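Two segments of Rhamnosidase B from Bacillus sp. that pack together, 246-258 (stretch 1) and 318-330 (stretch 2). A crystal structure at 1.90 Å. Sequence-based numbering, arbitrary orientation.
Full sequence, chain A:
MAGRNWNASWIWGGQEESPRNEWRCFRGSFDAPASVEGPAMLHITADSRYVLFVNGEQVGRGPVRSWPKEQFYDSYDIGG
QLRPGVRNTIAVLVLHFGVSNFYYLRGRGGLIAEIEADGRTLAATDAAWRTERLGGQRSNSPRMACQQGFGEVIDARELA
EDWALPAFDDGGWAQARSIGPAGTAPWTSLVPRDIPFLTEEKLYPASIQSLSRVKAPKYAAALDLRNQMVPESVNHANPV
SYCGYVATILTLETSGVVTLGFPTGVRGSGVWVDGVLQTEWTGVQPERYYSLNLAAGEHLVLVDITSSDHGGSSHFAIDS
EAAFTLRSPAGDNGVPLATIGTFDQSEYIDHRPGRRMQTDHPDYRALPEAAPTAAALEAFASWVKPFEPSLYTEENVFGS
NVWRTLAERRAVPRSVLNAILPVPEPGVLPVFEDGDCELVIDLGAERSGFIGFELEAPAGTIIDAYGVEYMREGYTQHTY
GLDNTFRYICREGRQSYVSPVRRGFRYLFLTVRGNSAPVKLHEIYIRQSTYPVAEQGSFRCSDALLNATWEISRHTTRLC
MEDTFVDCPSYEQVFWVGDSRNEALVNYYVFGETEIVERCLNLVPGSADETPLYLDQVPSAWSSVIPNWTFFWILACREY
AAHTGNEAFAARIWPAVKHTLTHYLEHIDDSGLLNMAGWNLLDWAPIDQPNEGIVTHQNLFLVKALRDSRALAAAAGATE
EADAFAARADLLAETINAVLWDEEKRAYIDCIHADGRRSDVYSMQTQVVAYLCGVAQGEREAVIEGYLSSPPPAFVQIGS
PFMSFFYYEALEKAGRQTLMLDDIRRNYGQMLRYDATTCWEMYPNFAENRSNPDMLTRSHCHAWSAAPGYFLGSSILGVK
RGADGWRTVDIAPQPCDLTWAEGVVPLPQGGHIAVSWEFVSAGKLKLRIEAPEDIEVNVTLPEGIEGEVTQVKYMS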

# COMPACT_ATOMS: atom_id res chain seq x y z
N VAL A 246 -5.54 -13.14 -26.22
CA VAL A 246 -6.53 -12.09 -26.35
C VAL A 246 -6.60 -11.99 -27.87
O VAL A 246 -5.57 -11.99 -28.53
CB VAL A 246 -6.05 -10.73 -25.80
CG1 VAL A 246 -6.92 -9.61 -26.36
CG2 VAL A 246 -6.15 -10.74 -24.28
N ALA A 247 -7.81 -11.91 -28.42
CA ALA A 247 -7.93 -11.84 -29.87
C ALA A 247 -8.94 -10.80 -30.34
O ALA A 247 -9.98 -10.60 -29.70
CB ALA A 247 -8.30 -13.21 -30.43
N THR A 248 -8.62 -10.16 -31.45
CA THR A 248 -9.49 -9.16 -32.04
C THR A 248 -9.20 -9.06 -33.53
O THR A 248 -8.09 -9.35 -33.98
CB THR A 248 -9.27 -7.77 -31.40
OG1 THR A 248 -10.31 -6.88 -31.82
CG2 THR A 248 -7.92 -7.19 -31.84
N ILE A 249 -10.21 -8.65 -34.28
CA ILE A 249 -10.06 -8.48 -35.72
C ILE A 249 -9.84 -7.00 -36.01
O ILE A 249 -10.70 -6.17 -35.70
CB ILE A 249 -11.32 -8.95 -36.49
CG1 ILE A 249 -11.60 -10.42 -36.19
CG2 ILE A 249 -11.12 -8.74 -37.98
CD1 ILE A 249 -10.49 -11.35 -36.64
N LEU A 250 -8.69 -6.68 -36.58
CA LEU A 250 -8.34 -5.31 -36.92
C LEU A 250 -8.65 -5.08 -38.39
O LEU A 250 -8.07 -5.73 -39.26
CB LEU A 250 -6.85 -5.07 -36.66
CG LEU A 250 -6.26 -3.75 -37.16
CD1 LEU A 250 -6.94 -2.59 -36.47
CD2 LEU A 250 -4.76 -3.73 -36.89
N THR A 251 -9.56 -4.16 -38.67
CA THR A 251 -9.94 -3.86 -40.05
C THR A 251 -9.52 -2.46 -40.47
O THR A 251 -9.93 -1.47 -39.84
CB THR A 251 -11.46 -3.99 -40.26
OG1 THR A 251 -11.90 -5.28 -39.83
CG2 THR A 251 -11.81 -3.80 -41.72
N LEU A 252 -8.71 -2.38 -41.51
CA LEU A 252 -8.24 -1.11 -42.04
C LEU A 252 -9.03 -0.73 -43.29
O LEU A 252 -9.13 -1.52 -44.23
CB LEU A 252 -6.76 -1.18 -42.39
CG LEU A 252 -5.74 -1.03 -41.27
CD1 LEU A 252 -4.33 -1.04 -41.85
CD2 LEU A 252 -5.99 0.27 -40.52
N GLU A 253 -9.59 0.48 -43.30
CA GLU A 253 -10.35 0.95 -44.45
C GLU A 253 -9.40 1.11 -45.63
O GLU A 253 -9.77 0.85 -46.77
CB GLU A 253 -11.02 2.28 -44.14
CG GLU A 253 -11.96 2.24 -42.95
CD GLU A 253 -12.68 3.56 -42.72
OE1 GLU A 253 -13.45 3.66 -41.75
OE2 GLU A 253 -12.46 4.50 -43.52
N THR A 254 -8.18 1.53 -45.34
CA THR A 254 -7.16 1.72 -46.37
C THR A 254 -5.81 1.27 -45.84
O THR A 254 -5.60 1.18 -44.62
CB THR A 254 -7.06 3.20 -46.80
OG1 THR A 254 -6.77 4.02 -45.65
CG2 THR A 254 -8.36 3.66 -47.43
N SER A 255 -4.88 0.99 -46.75
CA SER A 255 -3.55 0.55 -46.37
C SER A 255 -2.86 1.58 -45.49
O SER A 255 -3.02 2.78 -45.69
CB SER A 255 -2.71 0.31 -47.63
OG SER A 255 -1.39 -0.09 -47.30
N GLY A 256 -2.10 1.11 -44.50
CA GLY A 256 -1.41 2.03 -43.61
C GLY A 256 -0.63 1.35 -42.49
O GLY A 256 -0.73 0.14 -42.31
N VAL A 257 0.14 2.15 -41.75
CA VAL A 257 0.93 1.63 -40.64
C VAL A 257 0.11 1.71 -39.36
O VAL A 257 -0.50 2.73 -39.07
CB VAL A 257 2.23 2.45 -40.44
CG1 VAL A 257 3.00 1.91 -39.24
CG2 VAL A 257 3.09 2.38 -41.69
N VAL A 258 0.10 0.62 -38.60
CA VAL A 258 -0.64 0.57 -37.34
C VAL A 258 0.35 0.25 -36.23
O VAL A 258 1.25 -0.57 -36.40
CB VAL A 258 -1.73 -0.53 -37.38
CG1 VAL A 258 -2.51 -0.52 -36.07
CG2 VAL A 258 -2.66 -0.29 -38.55
N ILE A 318 -3.87 0.95 -29.46
CA ILE A 318 -3.61 0.92 -30.89
C ILE A 318 -3.74 2.33 -31.45
O ILE A 318 -4.63 3.08 -31.06
CB ILE A 318 -4.62 0.02 -31.64
CG1 ILE A 318 -4.61 -1.39 -31.05
CG2 ILE A 318 -4.27 -0.02 -33.12
CD1 ILE A 318 -5.66 -2.31 -31.66
N ASP A 319 -2.85 2.68 -32.37
CA ASP A 319 -2.90 4.00 -32.99
C ASP A 319 -2.43 3.90 -34.44
O ASP A 319 -1.61 3.04 -34.78
CB ASP A 319 -2.04 5.00 -32.23
CG ASP A 319 -2.27 6.43 -32.69
OD1 ASP A 319 -1.47 6.94 -33.50
OD2 ASP A 319 -3.26 7.04 -32.24
N SER A 320 -2.95 4.78 -35.28
CA SER A 320 -2.58 4.79 -36.70
C SER A 320 -3.07 6.06 -37.39
O SER A 320 -4.03 6.69 -36.95
CB SER A 320 -3.19 3.58 -37.41
OG SER A 320 -2.90 3.61 -38.79
N GLU A 321 -2.39 6.44 -38.46
CA GLU A 321 -2.78 7.62 -39.22
C GLU A 321 -3.91 7.21 -40.16
O GLU A 321 -4.53 8.05 -40.82
CB GLU A 321 -1.59 8.15 -40.03
CG GLU A 321 -0.45 8.69 -39.17
CD GLU A 321 0.69 9.26 -40.00
OE1 GLU A 321 1.67 9.77 -39.40
OE2 GLU A 321 0.63 9.19 -41.25
N ALA A 322 -4.19 5.91 -40.20
CA ALA A 322 -5.25 5.36 -41.04
C ALA A 322 -6.43 4.95 -40.16
O ALA A 322 -6.24 4.61 -38.99
CB ALA A 322 -4.74 4.17 -41.82
N ALA A 323 -7.63 4.97 -40.72
CA ALA A 323 -8.82 4.60 -39.97
C ALA A 323 -8.91 3.09 -39.78
O ALA A 323 -8.50 2.32 -40.65
CB ALA A 323 -10.07 5.11 -40.68
N PHE A 324 -9.44 2.65 -38.63
CA PHE A 324 -9.58 1.22 -38.38
C PHE A 324 -10.70 0.90 -37.39
O PHE A 324 -11.14 1.75 -36.62
CB PHE A 324 -8.27 0.64 -37.85
CG PHE A 324 -7.86 1.17 -36.50
CD1 PHE A 324 -7.20 2.39 -36.39
CD2 PHE A 324 -8.15 0.46 -35.34
CE1 PHE A 324 -6.83 2.89 -35.14
CE2 PHE A 324 -7.79 0.95 -34.09
CZ PHE A 324 -7.13 2.17 -33.99
N THR A 325 -11.17 -0.34 -37.43
CA THR A 325 -12.22 -0.79 -36.53
C THR A 325 -11.76 -2.07 -35.86
O THR A 325 -10.78 -2.69 -36.29
CB THR A 325 -13.55 -1.08 -37.28
OG1 THR A 325 -13.38 -2.22 -38.13
CG2 THR A 325 -13.95 0.12 -38.13
N LEU A 326 -12.45 -2.46 -34.80
CA LEU A 326 -12.12 -3.66 -34.06
C LEU A 326 -13.39 -4.42 -33.73
O LEU A 326 -14.43 -3.82 -33.45
CB LEU A 326 -11.41 -3.31 -32.74
CG LEU A 326 -9.89 -3.32 -32.65
CD1 LEU A 326 -9.28 -2.41 -33.71
CD2 LEU A 326 -9.48 -2.88 -31.25
N ARG A 327 -13.32 -5.75 -33.77
CA ARG A 327 -14.47 -6.55 -33.41
C ARG A 327 -14.02 -7.90 -32.89
O ARG A 327 -12.96 -8.40 -33.26
CB ARG A 327 -15.42 -6.73 -34.60
CG ARG A 327 -14.95 -7.67 -35.70
CD ARG A 327 -16.14 -8.03 -36.60
NE ARG A 327 -15.76 -8.92 -37.70
CZ ARG A 327 -14.99 -8.55 -38.71
NH1 ARG A 327 -14.51 -7.31 -38.77
NH2 ARG A 327 -14.69 -9.42 -39.67
N SER A 328 -14.83 -8.47 -32.01
CA SER A 328 -14.53 -9.76 -31.40
C SER A 328 -14.76 -10.91 -32.36
O SER A 328 -15.70 -10.89 -33.15
CB SER A 328 -15.41 -9.96 -30.17
OG SER A 328 -15.29 -11.28 -29.67
N PRO A 329 -13.88 -11.92 -32.32
CA PRO A 329 -14.04 -13.08 -33.21
C PRO A 329 -15.19 -13.94 -32.70
O PRO A 329 -15.63 -14.87 -33.37
CB PRO A 329 -12.69 -13.80 -33.10
CG PRO A 329 -11.74 -12.71 -32.67
CD PRO A 329 -12.57 -11.95 -31.67
N ALA A 330 -15.66 -13.61 -31.50
CA ALA A 330 -16.76 -14.35 -30.89
C ALA A 330 -18.07 -13.60 -31.02
O ALA A 330 -18.14 -12.58 -31.71
CB ALA A 330 -16.45 -14.61 -29.42
O HOH W 1 -12.78 -5.40 -37.31
O HOH W 2 -8.14 5.57 -43.42
O HOH W 3 0.70 4.08 -36.19

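The two stretches run antiparallel, and the contact begins where Ala 247 meets Pro 329: the Ala 247 methyl packs against the proline ring, Ala 247 CB to Pro 329 CG being 4.1 Å. A proline suits this spot because it offers a compact apolar surface, and Ile 249 also reaches it, with CG1 4.2 Å from Pro 329 CG.

Ile 249 forms a hydrogen-bonded pair with Arg 327. Ile 249 N donates to Arg 327 O at 2.9 Å, nearly straight at 168°, while Arg 327 N returns a longer bond of 3.3 Å to Ile 249 O. On the same face, Ile 249 CG2 lies over one face of the guanidinium, 3.8 Å from Arg 327 NH1, so the flat group packs against a branched aliphatic chain and leaves its edge to polar atoms.

Leu 250 points to the other face, where its CD1 lies 3.5 Å from Phe 324 CD2 and 3.6 Å from Leu 326 CD1, an apolar cluster. Thr 251 returns to the face of Ile 249. Thr 251 N donates to Thr 325 O (3.1 Å), and Thr 251 O accepts from Thr 325 N (2.9 Å). The hydroxyl suits this partly exposed site: water 1 hydrogen-bonds to both Thr 251 OG1 and Ile 249 O, each at 2.7 Å.

Leu 252 rejoins the face of Leu 250, with CD2 3.5 Å from Phe 324 CB. Pairing then loosens: Glu 253 N makes only a weak 3.4 Å bond to Ala 323 O, and water 2 links Thr 254 OG1 to Ala 323 N.

At Gly 256 a CB would fall 2.8 Å from Ala 322 CB, a clash that glycine avoids. Val 257 O accepts from Ser 320 OG at 2.6 Å; the same hydroxyl accepts from Ala 322 N (3.0 Å), bracing the turn. Finally, Val 258 CG1 packs 3.5 Å from Ile 318 CG2, two branched side chains meeting in the interior.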